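Local coordinates for orotidine 5'-phosphate decarboxylase (Sulfolobus solfataricus, PDB 4DBD), which probably catalyses the decarboxylation of orotidine 5'-monophosphate to uridine 5'-monophosphate, the last step of de novo UMP synthesis, at residues L8-P13 with Y27-G32; D59-D64 with I83-I88; A79-A84 with N107-A112; T160-G165 with Y183-R188. All coordinates share one frame; numbering follows the deposited sequence. Where two conformers were deposited one is given.

Contact 1 of 4, residues L8-P13 with Y27-G32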
loop_
_atom_site.group_PDB
_atom_site.type_symbol
_atom_site.label_atom_id
_atom_site.label_comp_id
_atom_site.label_asym_id
_atom_site.label_seq_id
_atom_site.Cartn_x
_atom_site.Cartn_y
_atom_site.Cartn_z
ATOM N N LEU A 8 4.476 -15.455 -11.155
ATOM C CA LEU A 8 5.339 -14.407 -11.681
ATOM C C LEU A 8 5.018 -13.069 -11.036
ATOM O O LEU A 8 3.878 -12.605 -11.091
ATOM C CB LEU A 8 5.204 -14.272 -13.205
ATOM C CG LEU A 8 5.957 -13.103 -13.842
ATOM C CD1 LEU A 8 7.472 -13.240 -13.607
ATOM C CD2 LEU A 8 5.660 -12.977 -15.341
ATOM N N ALA A 9 6.023 -12.434 -10.441
ATOM C CA ALA A 9 5.824 -11.086 -9.926
ATOM C C ALA A 9 6.158 -10.132 -11.046
ATOM O O ALA A 9 7.332 -9.806 -11.272
ATOM C CB ALA A 9 6.695 -10.821 -8.700
ATOM N N MET A 10 5.138 -9.714 -11.785
ATOM C CA MET A 10 5.385 -8.838 -12.918
ATOM C C MET A 10 5.446 -7.392 -12.469
ATOM O O MET A 10 4.449 -6.671 -12.513
ATOM C CB MET A 10 4.344 -9.039 -14.020
ATOM C CG MET A 10 4.717 -8.329 -15.301
ATOM S SD MET A 10 3.952 -9.070 -16.756
ATOM C CE MET A 10 2.218 -8.789 -16.384
ATOM N N ASP A 11 6.631 -6.982 -12.034
ATOM C CA ASP A 11 6.870 -5.621 -11.577
ATOM C C ASP A 11 7.615 -4.822 -12.649
ATOM O O ASP A 11 7.896 -3.633 -12.478
ATOM C CB ASP A 11 7.672 -5.653 -10.272
ATOM C CG ASP A 11 6.906 -6.299 -9.139
ATOM O OD1 ASP A 11 5.712 -5.954 -8.951
ATOM O OD2 ASP A 11 7.493 -7.156 -8.439
ATOM N N LYS A 12 7.945 -5.499 -13.748
ATOM C CA LYS A 12 8.381 -4.849 -14.978
ATOM C C LYS A 12 7.595 -5.469 -16.119
ATOM O O LYS A 12 7.255 -6.654 -16.064
ATOM C CB LYS A 12 9.872 -5.077 -15.219
ATOM C CG LYS A 12 10.798 -4.113 -14.505
ATOM C CD LYS A 12 12.224 -4.384 -14.957
ATOM C CE LYS A 12 13.215 -3.380 -14.401
ATOM N NZ LYS A 12 14.593 -3.754 -14.837
ATOM N N PRO A 13 7.311 -4.677 -17.166
ATOM C CA PRO A 13 6.562 -5.155 -18.331
ATOM C C PRO A 13 7.213 -6.351 -19.028
ATOM O O PRO A 13 8.426 -6.347 -19.262
ATOM C CB PRO A 13 6.575 -3.940 -19.265
ATOM C CG PRO A 13 6.680 -2.765 -18.344
ATOM C CD PRO A 13 7.581 -3.229 -17.236
ATOM N N TYR A 27 1.510 -20.892 -12.171
ATOM C CA TYR A 27 0.233 -20.998 -11.487
ATOM C C TYR A 27 -0.527 -19.681 -11.598
ATOM O O TYR A 27 -1.749 -19.662 -11.787
ATOM C CB TYR A 27 0.414 -21.353 -10.021
ATOM C CG TYR A 27 -0.866 -21.194 -9.248
ATOM C CD1 TYR A 27 -1.847 -22.177 -9.283
ATOM C CD2 TYR A 27 -1.107 -20.055 -8.495
ATOM C CE1 TYR A 27 -3.024 -22.035 -8.581
ATOM C CE2 TYR A 27 -2.287 -19.905 -7.787
ATOM C CZ TYR A 27 -3.239 -20.898 -7.836
ATOM O OH TYR A 27 -4.411 -20.762 -7.136
ATOM N N GLY A 28 0.206 -18.580 -11.472
ATOM C CA GLY A 28 -0.406 -17.268 -11.470
ATOM C C GLY A 28 0.573 -16.174 -11.836
ATOM O O GLY A 28 1.780 -16.405 -12.021
ATOM N N ILE A 29 0.043 -14.964 -11.929
ATOM C CA ILE A 29 0.825 -13.780 -12.206
ATOM C C ILE A 29 0.402 -12.742 -11.180
ATOM O O ILE A 29 -0.798 -12.529 -10.965
ATOM C CB ILE A 29 0.520 -13.238 -13.603
ATOM C CG1 ILE A 29 1.017 -14.221 -14.660
ATOM C CG2 ILE A 29 1.132 -11.860 -13.781
ATOM C CD1 ILE A 29 0.488 -13.945 -16.050
ATOM N N LYS A 30 1.380 -12.119 -10.535
ATOM C CA LYS A 30 1.115 -11.121 -9.503
ATOM C C LYS A 30 1.479 -9.740 -10.049
ATOM O O LYS A 30 2.641 -9.452 -10.343
ATOM C CB LYS A 30 1.900 -11.427 -8.219
ATOM C CG LYS A 30 1.569 -10.497 -7.045
ATOM C CD LYS A 30 2.351 -10.859 -5.782
ATOM C CE LYS A 30 3.801 -10.398 -5.838
ATOM N NZ LYS A 30 3.948 -8.926 -5.715
ATOM N N VAL A 31 0.461 -8.894 -10.186
ATOM C CA VAL A 31 0.598 -7.573 -10.778
ATOM C C VAL A 31 0.775 -6.519 -9.691
ATOM O O VAL A 31 -0.053 -6.426 -8.792
ATOM C CB VAL A 31 -0.672 -7.222 -11.582
ATOM C CG1 VAL A 31 -0.550 -5.845 -12.188
ATOM C CG2 VAL A 31 -0.933 -8.273 -12.660
ATOM N N GLY A 32 1.833 -5.715 -9.785
ATOM C CA GLY A 32 2.129 -4.720 -8.770
ATOM C C GLY A 32 1.932 -3.281 -9.202
ATOM O O GLY A 32 1.594 -3.003 -10.357
HETATM O O HOH W 1 4.054 -8.096 -8.386
HETATM O O HOH W 2 6.779 -8.192 -6.046
#
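Leu8, Met10 and Lys30 carry the pairing of the first two strands of the TIM barrel, 6-10 and 28-32, which helix 16-22 links into a beta-alpha-beta unit. The strands run parallel, and Leu8 engages its neighbour through both backbone groups: its N donates to Gly28 O at 3.0 Å, while its O receives the N-H of Lys30 at 2.6 Å in a straight bond (176°). Two residues on, Met10 N donates to Lys30 O (2.9 Å).

Leu8, Met10 and Ile29 share the apolar face, where Leu35 of helix 33-39 and Leu47 of helix 41-48 also cover Met10. A flexible, unbranched methionine suits this place: CG stands anti to the backbone N (chi1 -170°), and the chain bends near its tip, laying CE against Ile29 CG2 at 4.2 Å.

Ala9 and Lys30 turn the other way, into the barrel. There the lysine chain passes the small methyl of Ala9, Lys30 CE lying 4.1 Å from Ala9 CB, and its last two torsions bend to bring the amine to a salt bridge with Asp59. Asp11, like Lys30 predicted to bind substrate, stays at a distance, OD1 being 4.7 Å from Lys30 NZ. Two waters span this gap: one accepts from Lys30 NZ and donates to both Asp11 OD1 and Lys30 O, and the second accepts from the same NZ and donates to Asp11 OD2 at 2.7 Å.

Contact 2 of 4, residues D59-D64 with I83-I88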
loop_
_atom_site.group_PDB
_atom_site.type_symbol
_atom_site.label_atom_id
_atom_site.label_comp_id
_atom_site.label_asym_id
_atom_site.label_seq_id
_atom_site.Cartn_x
_atom_site.Cartn_y
_atom_site.Cartn_z
ATOM N N ASP A 59 -1.316 -7.061 -6.347
ATOM C CA ASP A 59 -0.613 -6.803 -5.093
ATOM C C ASP A 59 -0.231 -5.324 -5.008
ATOM O O ASP A 59 0.828 -4.910 -5.480
ATOM C CB ASP A 59 0.625 -7.706 -4.957
ATOM C CG ASP A 59 1.341 -7.493 -3.660
ATOM O OD1 ASP A 59 0.744 -6.833 -2.779
ATOM O OD2 ASP A 59 2.481 -7.987 -3.502
ATOM N N PHE A 60 -1.122 -4.533 -4.417
ATOM C CA PHE A 60 -0.821 -3.159 -4.074
ATOM C C PHE A 60 -0.590 -3.059 -2.563
ATOM O O PHE A 60 -0.663 -1.961 -1.990
ATOM C CB PHE A 60 -1.981 -2.240 -4.465
ATOM C CG PHE A 60 -2.161 -2.071 -5.949
ATOM C CD1 PHE A 60 -1.334 -2.720 -6.856
ATOM C CD2 PHE A 60 -3.160 -1.245 -6.434
ATOM C CE1 PHE A 60 -1.509 -2.553 -8.218
ATOM C CE2 PHE A 60 -3.338 -1.071 -7.797
ATOM C CZ PHE A 60 -2.506 -1.727 -8.691
ATOM N N LYS A 61 -0.324 -4.206 -1.926
ATOM C CA LYS A 61 -0.056 -4.262 -0.488
ATOM C C LYS A 61 -1.058 -3.414 0.273
ATOM O O LYS A 61 -0.684 -2.550 1.079
ATOM C CB LYS A 61 1.358 -3.785 -0.179
ATOM C CG LYS A 61 2.479 -4.727 -0.649
ATOM C CD LYS A 61 2.377 -6.101 0.014
ATOM C CE LYS A 61 3.685 -6.895 -0.149
ATOM N NZ LYS A 61 4.061 -7.146 -1.586
ATOM N N LEU A 62 -2.335 -3.685 0.035
ATOM C CA LEU A 62 -3.413 -2.832 0.518
ATOM C C LEU A 62 -3.318 -2.602 2.022
ATOM O O LEU A 62 -3.174 -3.542 2.799
ATOM C CB LEU A 62 -4.757 -3.435 0.147
ATOM C CG LEU A 62 -5.055 -3.514 -1.361
ATOM C CD1 LEU A 62 -6.183 -4.500 -1.641
ATOM C CD2 LEU A 62 -5.367 -2.126 -1.938
ATOM N N ALA A 63 -3.383 -1.341 2.437
ATOM C CA ALA A 63 -3.165 -1.037 3.854
ATOM C C ALA A 63 -3.813 0.289 4.230
ATOM O O ALA A 63 -3.145 1.249 4.609
ATOM C CB ALA A 63 -1.688 -1.036 4.164
ATOM N N ASP A 64 -5.127 0.341 4.099
ATOM C CA ASP A 64 -5.843 1.567 4.416
ATOM C C ASP A 64 -7.165 1.211 5.068
ATOM O O ASP A 64 -7.431 0.040 5.357
ATOM C CB ASP A 64 -6.044 2.401 3.141
ATOM C CG ASP A 64 -5.986 3.896 3.402
ATOM O OD1 ASP A 64 -6.548 4.337 4.426
ATOM O OD2 ASP A 64 -5.386 4.637 2.588
ATOM N N ILE A 83 -3.938 -8.877 -2.646
ATOM C CA ILE A 83 -3.104 -8.960 -1.450
ATOM C C ILE A 83 -3.294 -7.701 -0.596
ATOM O O ILE A 83 -3.240 -6.570 -1.098
ATOM C CB ILE A 83 -1.628 -9.180 -1.830
ATOM C CG1 ILE A 83 -1.472 -10.577 -2.458
ATOM C CG2 ILE A 83 -0.712 -8.980 -0.615
ATOM C CD1 ILE A 83 -0.089 -10.876 -2.982
ATOM N N ALA A 84 -3.584 -7.913 0.684
ATOM C CA ALA A 84 -3.650 -6.829 1.665
ATOM C C ALA A 84 -2.776 -7.165 2.857
ATOM O O ALA A 84 -2.481 -8.335 3.102
ATOM C CB ALA A 84 -5.086 -6.609 2.130
ATOM N N HIS A 85 -2.371 -6.142 3.605
ATOM C CA HIS A 85 -1.587 -6.358 4.828
ATOM C C HIS A 85 -2.469 -6.761 5.992
ATOM O O HIS A 85 -3.523 -6.178 6.195
ATOM C CB HIS A 85 -0.825 -5.089 5.207
ATOM C CG HIS A 85 0.540 -5.004 4.605
ATOM N ND1 HIS A 85 1.590 -5.788 5.031
ATOM C CD2 HIS A 85 1.022 -4.232 3.602
ATOM C CE1 HIS A 85 2.664 -5.504 4.315
ATOM N NE2 HIS A 85 2.346 -4.565 3.441
ATOM N N SER A 86 -2.029 -7.758 6.761
ATOM C CA SER A 86 -2.725 -8.116 7.995
ATOM C C SER A 86 -2.622 -7.035 9.061
ATOM O O SER A 86 -3.560 -6.833 9.836
ATOM C CB SER A 86 -2.134 -9.403 8.597
ATOM O OG SER A 86 -2.295 -10.505 7.731
ATOM N N PHE A 87 -1.485 -6.336 9.115
ATOM C CA PHE A 87 -1.203 -5.464 10.266
ATOM C C PHE A 87 -2.194 -4.310 10.435
ATOM O O PHE A 87 -2.312 -3.733 11.527
ATOM C CB PHE A 87 0.255 -4.960 10.270
ATOM C CG PHE A 87 0.535 -3.852 9.285
ATOM C CD1 PHE A 87 0.263 -2.529 9.608
ATOM C CD2 PHE A 87 1.110 -4.132 8.058
ATOM C CE1 PHE A 87 0.532 -1.506 8.699
ATOM C CE2 PHE A 87 1.381 -3.122 7.154
ATOM C CZ PHE A 87 1.093 -1.809 7.473
ATOM N N ILE A 88 -2.931 -3.999 9.374
ATOM C CA ILE A 88 -3.929 -2.918 9.448
ATOM C C ILE A 88 -5.148 -3.267 10.296
ATOM O O ILE A 88 -5.893 -2.379 10.714
ATOM C CB ILE A 88 -4.393 -2.464 8.061
ATOM C CG1 ILE A 88 -5.091 -3.602 7.327
ATOM C CG2 ILE A 88 -3.201 -1.949 7.243
ATOM C CD1 ILE A 88 -5.372 -3.258 5.872
HETATM O O HOH W 3 -3.632 -5.662 -3.704
#
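Ile83 O is gripped by two donors, Leu62 N at 3.2 Å and a water. The water accepts from Phe60 N in turn, joining strands 55-62 and 81-85 of the TIM barrel where the backbone departs from regular pairing: Lys61 takes left-handed helical angles. Direct bonding continues as His85 N meets Leu62 O in the carbonyl plane (2.8 Å).

With CG anti to the backbone N (chi1 -178°), the Asp59 carboxylate crosses Ile83, OD1 lying 3.4 Å from CG2. OD1 also accepts from Lys61 N, an Asx turn, while OD2 takes Lys61 NZ on its syn side in a 2.6 Å salt bridge and has Lys30 as a second cationic partner. An alanine in place of Asp59 would probably leave the Lys30 and Lys61 amines without their shared anion and Lys61 N without its turn acceptor. Lys61 crosses the imidazole obliquely, its CB and CD each 3.8 Å from His85 NE2, which is hydrogen-bonded to Ala63 O of the second subunit. Beyond the strand ends, Ala63 CB packs on Ile88 CG2 at 3.6 Å.

Because Lys61 NZ also pairs with Asp64 of the second subunit, charges alternate from Lys30 through Asp59 and Lys61 across the dimer interface, consistent with a composite active site in which Lys61 is the predicted proton donor.

Contact 3 of 4, residues A79-A84 with N107-A112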
loop_
_atom_site.group_PDB
_atom_site.type_symbol
_atom_site.label_atom_id
_atom_site.label_comp_id
_atom_site.label_asym_id
_atom_site.label_seq_id
_atom_site.Cartn_x
_atom_site.Cartn_y
_atom_site.Cartn_z
ATOM N N ALA A 79 -8.754 -8.756 -11.908
ATOM C CA ALA A 79 -8.037 -9.644 -10.992
ATOM C C ALA A 79 -8.933 -10.698 -10.357
ATOM O O ALA A 79 -10.100 -10.435 -10.048
ATOM C CB ALA A 79 -7.362 -8.827 -9.903
ATOM N N ASN A 80 -8.382 -11.888 -10.134
ATOM C CA ASN A 80 -9.076 -12.912 -9.350
ATOM C C ASN A 80 -8.893 -12.703 -7.843
ATOM O O ASN A 80 -9.764 -13.067 -7.050
ATOM C CB ASN A 80 -8.551 -14.317 -9.697
ATOM C CG ASN A 80 -8.583 -14.606 -11.171
ATOM O OD1 ASN A 80 -7.540 -14.699 -11.820
ATOM N ND2 ASN A 80 -9.786 -14.751 -11.722
ATOM N N SER A 81 -7.746 -12.144 -7.459
ATOM C CA SER A 81 -7.343 -12.111 -6.055
ATOM C C SER A 81 -6.585 -10.834 -5.743
ATOM O O SER A 81 -6.023 -10.212 -6.639
ATOM C CB SER A 81 -6.428 -13.304 -5.747
ATOM O OG SER A 81 -6.989 -14.521 -6.206
ATOM N N PHE A 82 -6.532 -10.488 -4.457
ATOM C CA PHE A 82 -5.908 -9.254 -4.006
ATOM C C PHE A 82 -5.111 -9.496 -2.731
ATOM O O PHE A 82 -5.547 -10.224 -1.848
ATOM C CB PHE A 82 -6.972 -8.188 -3.726
ATOM C CG PHE A 82 -7.673 -7.704 -4.955
ATOM C CD1 PHE A 82 -7.121 -6.698 -5.728
ATOM C CD2 PHE A 82 -8.866 -8.282 -5.350
ATOM C CE1 PHE A 82 -7.766 -6.258 -6.873
ATOM C CE2 PHE A 82 -9.516 -7.855 -6.498
ATOM C CZ PHE A 82 -8.970 -6.847 -7.257
ATOM N N ILE A 83 -3.938 -8.877 -2.646
ATOM C CA ILE A 83 -3.104 -8.960 -1.450
ATOM C C ILE A 83 -3.294 -7.701 -0.596
ATOM O O ILE A 83 -3.240 -6.570 -1.098
ATOM C CB ILE A 83 -1.628 -9.180 -1.830
ATOM C CG1 ILE A 83 -1.472 -10.577 -2.458
ATOM C CG2 ILE A 83 -0.712 -8.980 -0.615
ATOM C CD1 ILE A 83 -0.089 -10.876 -2.982
ATOM N N ALA A 84 -3.584 -7.913 0.684
ATOM C CA ALA A 84 -3.650 -6.829 1.665
ATOM C C ALA A 84 -2.776 -7.165 2.857
ATOM O O ALA A 84 -2.481 -8.335 3.102
ATOM C CB ALA A 84 -5.086 -6.609 2.130
ATOM N N ASN A 107 -10.810 -13.403 -4.297
ATOM C CA ASN A 107 -10.065 -13.967 -3.176
ATOM C C ASN A 107 -9.207 -12.906 -2.484
ATOM O O ASN A 107 -8.723 -11.965 -3.127
ATOM C CB ASN A 107 -9.136 -15.088 -3.655
ATOM C CG ASN A 107 -9.873 -16.219 -4.336
ATOM O OD1 ASN A 107 -10.864 -16.736 -3.823
ATOM N ND2 ASN A 107 -9.380 -16.617 -5.505
ATOM N N LEU A 108 -8.993 -13.082 -1.181
ATOM C CA LEU A 108 -8.112 -12.211 -0.406
ATOM C C LEU A 108 -6.919 -13.011 0.100
ATOM O O LEU A 108 -7.080 -14.123 0.603
ATOM C CB LEU A 108 -8.869 -11.601 0.795
ATOM C CG LEU A 108 -8.121 -10.679 1.763
ATOM C CD1 LEU A 108 -7.549 -9.455 1.039
ATOM C CD2 LEU A 108 -9.004 -10.255 2.946
ATOM N N TYR A 109 -5.725 -12.453 -0.078
ATOM C CA TYR A 109 -4.495 -12.986 0.516
ATOM C C TYR A 109 -3.964 -11.942 1.487
ATOM O O TYR A 109 -3.866 -10.764 1.130
ATOM C CB TYR A 109 -3.443 -13.219 -0.571
ATOM C CG TYR A 109 -3.709 -14.426 -1.434
ATOM C CD1 TYR A 109 -3.032 -15.616 -1.215
ATOM C CD2 TYR A 109 -4.630 -14.374 -2.475
ATOM C CE1 TYR A 109 -3.266 -16.728 -2.001
ATOM C CE2 TYR A 109 -4.868 -15.488 -3.274
ATOM C CZ TYR A 109 -4.183 -16.657 -3.024
ATOM O OH TYR A 109 -4.406 -17.769 -3.794
ATOM N N LEU A 110 -3.603 -12.359 2.704
ATOM C CA LEU A 110 -3.103 -11.405 3.691
ATOM C C LEU A 110 -1.604 -11.579 3.930
ATOM O O LEU A 110 -1.101 -12.696 4.016
ATOM C CB LEU A 110 -3.850 -11.537 5.013
ATOM C CG LEU A 110 -5.341 -11.204 5.040
ATOM C CD1 LEU A 110 -5.884 -11.427 6.442
ATOM C CD2 LEU A 110 -5.584 -9.752 4.585
ATOM N N VAL A 111 -0.895 -10.461 4.028
ATOM C CA VAL A 111 0.541 -10.493 4.277
ATOM C C VAL A 111 0.827 -10.831 5.740
ATOM O O VAL A 111 0.412 -10.103 6.651
ATOM C CB VAL A 111 1.189 -9.149 3.918
ATOM C CG1 VAL A 111 2.665 -9.161 4.327
ATOM C CG2 VAL A 111 1.037 -8.890 2.431
ATOM N N ALA A 112 1.528 -11.940 5.972
ATOM C CA ALA A 112 1.805 -12.374 7.351
ATOM C C ALA A 112 3.238 -12.081 7.765
ATOM O O ALA A 112 3.481 -11.562 8.860
ATOM C CB ALA A 112 1.479 -13.860 7.549
#
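The Tyr109 ring, on strand 107-113 of the TIM barrel, meets Ser81 of strand 81-85 with its edge: CE2 lies 3.6 Å from Ser81 CB, and Ser81 OG sits in the ring plane. Phe82 likewise turns a ring edge to its partner strand, toward Asn107 O, and the Asn107 amide has Ser81 OG almost in its own plane. ND2 donates to that OG at 3.3 Å (158°), a role suited to a short amide beside a small hydroxyl. Glu55 binds both Ser81 OG and Tyr109 OH, tying the two together a second time.

The two strands are parallel neighbours joined through helix 90-103. Five backbone bonds run from Asn80 O to Val111 N, among them Tyr109 N to Phe82 O at 2.9 Å and Val111 N to Ala84 O at 2.8 Å.

The outer face is aliphatic: Leu108 CD1 and Leu110 CD2 both close on the Ala84 methyl, Leu108 CD1 at 3.9 Å from Ala84 CB, under Leu94 and Leu101 of helix 90-103. A small alanine lets both leucine tips come in. On the inner face Ile83 CG1 packs against Tyr109 CB at 3.8 Å. The Ile83 and Val111 side chains cross at about a right angle, CG2 of the one 3.5 Å from CG2 of the other.

Contact 4 of 4, residues T160-G165 with Y183-R188. With SO4 (sulfate ion), chain B.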
loop_
_atom_site.group_PDB
_atom_site.type_symbol
_atom_site.label_atom_id
_atom_site.label_comp_id
_atom_site.label_asym_id
_atom_site.label_seq_id
_atom_site.Cartn_x
_atom_site.Cartn_y
_atom_site.Cartn_z
ATOM N N THR A 160 -4.006 -21.324 1.425
ATOM C CA THR A 160 -2.968 -21.211 0.397
ATOM C C THR A 160 -1.836 -20.331 0.922
ATOM O O THR A 160 -2.059 -19.198 1.348
ATOM C CB THR A 160 -3.512 -20.622 -0.922
ATOM O OG1 THR A 160 -4.583 -21.445 -1.395
ATOM C CG2 THR A 160 -2.418 -20.555 -1.991
ATOM N N ILE A 161 -0.617 -20.853 0.886
ATOM C CA ILE A 161 0.545 -20.093 1.325
ATOM C C ILE A 161 1.388 -19.750 0.110
ATOM O O ILE A 161 1.749 -20.622 -0.668
ATOM C CB ILE A 161 1.355 -20.874 2.392
ATOM C CG1 ILE A 161 0.480 -21.105 3.628
ATOM C CG2 ILE A 161 2.657 -20.151 2.744
ATOM C CD1 ILE A 161 1.207 -21.699 4.841
ATOM N N VAL A 162 1.663 -18.461 -0.065
ATOM C CA VAL A 162 2.465 -17.985 -1.192
ATOM C C VAL A 162 3.681 -17.270 -0.631
ATOM O O VAL A 162 3.591 -16.574 0.396
ATOM C CB VAL A 162 1.662 -17.057 -2.132
ATOM C CG1 VAL A 162 0.517 -17.833 -2.780
ATOM C CG2 VAL A 162 1.152 -15.830 -1.374
ATOM N N SER A 163 4.827 -17.483 -1.271
ATOM C CA SER A 163 6.096 -17.051 -0.693
ATOM C C SER A 163 6.986 -16.349 -1.694
ATOM O O SER A 163 7.538 -16.979 -2.590
ATOM C CB SER A 163 6.856 -18.253 -0.122
ATOM O OG SER A 163 6.169 -18.821 0.971
ATOM N N PRO A 164 7.146 -15.033 -1.521
ATOM C CA PRO A 164 8.043 -14.242 -2.364
ATOM C C PRO A 164 9.440 -14.271 -1.775
ATOM O O PRO A 164 9.674 -14.999 -0.814
ATOM C CB PRO A 164 7.440 -12.834 -2.286
ATOM C CG PRO A 164 6.760 -12.784 -0.952
ATOM C CD PRO A 164 6.392 -14.202 -0.563
ATOM N N GLY A 165 10.361 -13.512 -2.358
ATOM C CA GLY A 165 11.724 -13.477 -1.865
ATOM C C GLY A 165 12.606 -14.599 -2.391
ATOM O O GLY A 165 13.697 -14.811 -1.865
ATOM N N TYR A 183 2.975 -22.016 -3.358
ATOM C CA TYR A 183 3.531 -21.385 -4.536
ATOM C C TYR A 183 4.655 -20.440 -4.155
ATOM O O TYR A 183 4.654 -19.866 -3.059
ATOM C CB TYR A 183 2.426 -20.621 -5.277
ATOM C CG TYR A 183 1.276 -21.519 -5.616
ATOM C CD1 TYR A 183 1.358 -22.422 -6.671
ATOM C CD2 TYR A 183 0.102 -21.473 -4.876
ATOM C CE1 TYR A 183 0.291 -23.258 -6.975
ATOM C CE2 TYR A 183 -0.960 -22.300 -5.162
ATOM C CZ TYR A 183 -0.862 -23.191 -6.210
ATOM O OH TYR A 183 -1.933 -24.014 -6.485
ATOM N N GLU A 184 5.620 -20.304 -5.057
ATOM C CA GLU A 184 6.691 -19.328 -4.900
ATOM C C GLU A 184 6.528 -18.151 -5.842
ATOM O O GLU A 184 6.303 -18.315 -7.049
ATOM C CB GLU A 184 8.070 -19.990 -5.073
ATOM C CG GLU A 184 8.539 -20.657 -3.795
ATOM C CD GLU A 184 9.837 -21.448 -3.952
ATOM O OE1 GLU A 184 10.702 -21.097 -4.790
ATOM O OE2 GLU A 184 9.980 -22.437 -3.218
ATOM N N ILE A 185 6.623 -16.955 -5.272
ATOM C CA ILE A 185 6.531 -15.726 -6.041
ATOM C C ILE A 185 7.921 -15.292 -6.452
ATOM O O ILE A 185 8.791 -15.076 -5.608
ATOM C CB ILE A 185 5.892 -14.623 -5.214
ATOM C CG1 ILE A 185 4.441 -15.001 -4.913
ATOM C CG2 ILE A 185 5.978 -13.285 -5.955
ATOM C CD1 ILE A 185 3.828 -14.263 -3.757
ATOM N N ILE A 186 8.114 -15.160 -7.754
ATOM C CA ILE A 186 9.420 -14.890 -8.327
ATOM C C ILE A 186 9.315 -13.753 -9.330
ATOM O O ILE A 186 8.475 -13.777 -10.239
ATOM C CB ILE A 186 9.987 -16.162 -8.992
ATOM C CG1 ILE A 186 9.938 -17.320 -7.990
ATOM C CG2 ILE A 186 11.411 -15.925 -9.487
ATOM C CD1 ILE A 186 10.332 -18.662 -8.556
ATOM N N GLY A 187 10.153 -12.742 -9.141
ATOM C CA GLY A 187 10.131 -11.561 -9.979
ATOM C C GLY A 187 11.385 -11.437 -10.814
ATOM O O GLY A 187 11.468 -12.003 -11.902
ATOM N N ARG A 188 12.376 -10.721 -10.285
ATOM C CA ARG A 188 13.576 -10.362 -11.049
ATOM C C ARG A 188 14.293 -11.552 -11.679
ATOM O O ARG A 188 14.805 -11.447 -12.797
ATOM C CB ARG A 188 14.557 -9.573 -10.169
ATOM C CG ARG A 188 14.201 -8.096 -10.042
ATOM C CD ARG A 188 14.988 -7.435 -8.943
ATOM N NE ARG A 188 14.416 -7.731 -7.634
ATOM C CZ ARG A 188 14.862 -7.211 -6.496
ATOM N NH1 ARG A 188 15.889 -6.369 -6.522
ATOM N NH2 ARG A 188 14.275 -7.526 -5.342
HETATM S S SO4 B . 11.661 -10.209 -6.689
HETATM O O1 SO4 B . 10.309 -9.763 -6.338
HETATM O O2 SO4 B . 12.158 -9.432 -7.814
HETATM O O3 SO4 B . 12.559 -10.003 -5.547
HETATM O O4 SO4 B . 11.626 -11.631 -7.031
HETATM O O HOH W 4 9.874 -12.838 -5.122
#
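Ile185 and Pro164 form the close-packed part of this contact, lying side by side with their CB atoms 3.8 Å apart. The beta-branched chain of Ile185 works in two directions: CB and CG2 lie along the proline, while CD1 reaches back across Val162, 3.9 Å from its CB. Nearer the strand starts, the Tyr183 ring receives Thr160 CG2 in plane at its edge, 3.9 Å from CE2; elsewhere this ring stacks with that of Tyr27. Parallel backbone bonds knit strands 160-163 and 183-186 together. Of these, Ile185 N to Ser163 O is the shortest at 2.8 Å, with the donor well above the carbonyl plane.

Past Pro164 the segments diverge, and solvent and a sulfate take over. A water accepts from Gly165 N and donates to sulfate O4, which also receives Gly187 N. Gly165 has backbone angles (phi 84°, psi 13°) that would jam a side chain against the preceding carbonyl, and a CB on Gly187 would strike sulfate O2. Arg188 holds O2 twice, through N and through NE, each at 2.8 Å, and its bend at chi3 (-79°) swings NH2 round to O3 at 3.0 Å. A leucine in place of Arg188 would probably cost the sulfate both side-chain donors, leaving O2 with the backbone N, and Tyr67 of the second subunit without its cation-pi partner. The sulfate, also bound by Gln169, probably comes from the crystallisation liquor, but its place beyond the last two strands is consistent with the phosphate site of TIM-barrel enzymes, here that of the nucleotide.

All four contacts belong to one eight-stranded parallel barrel. Contacts 2 and 3 share Ile83 and Ala84, as strand 81-85 pairs on both edges. Contacts 1 and 4 meet at the barrel seam, where Ala9 N lies 2.8 Å from Ile186 O, a probable hydrogen bond. Contact 1 reaches contact 2 through the salt bridge from Lys30 NZ to Asp59 OD2 (2.8 Å), although their centres are about 17 Å apart. Inside the barrel, Tyr109 OH of contact 3 packs 3.9 Å from Thr160 CG2 of contact 4. Contacts 1 and 2 thus supply aspartates and lysines of the predicted active site, while contact 4 adds Arg188 and holds the sulfate, whose nearest atom is about 4 Å from the Asp11 side chain.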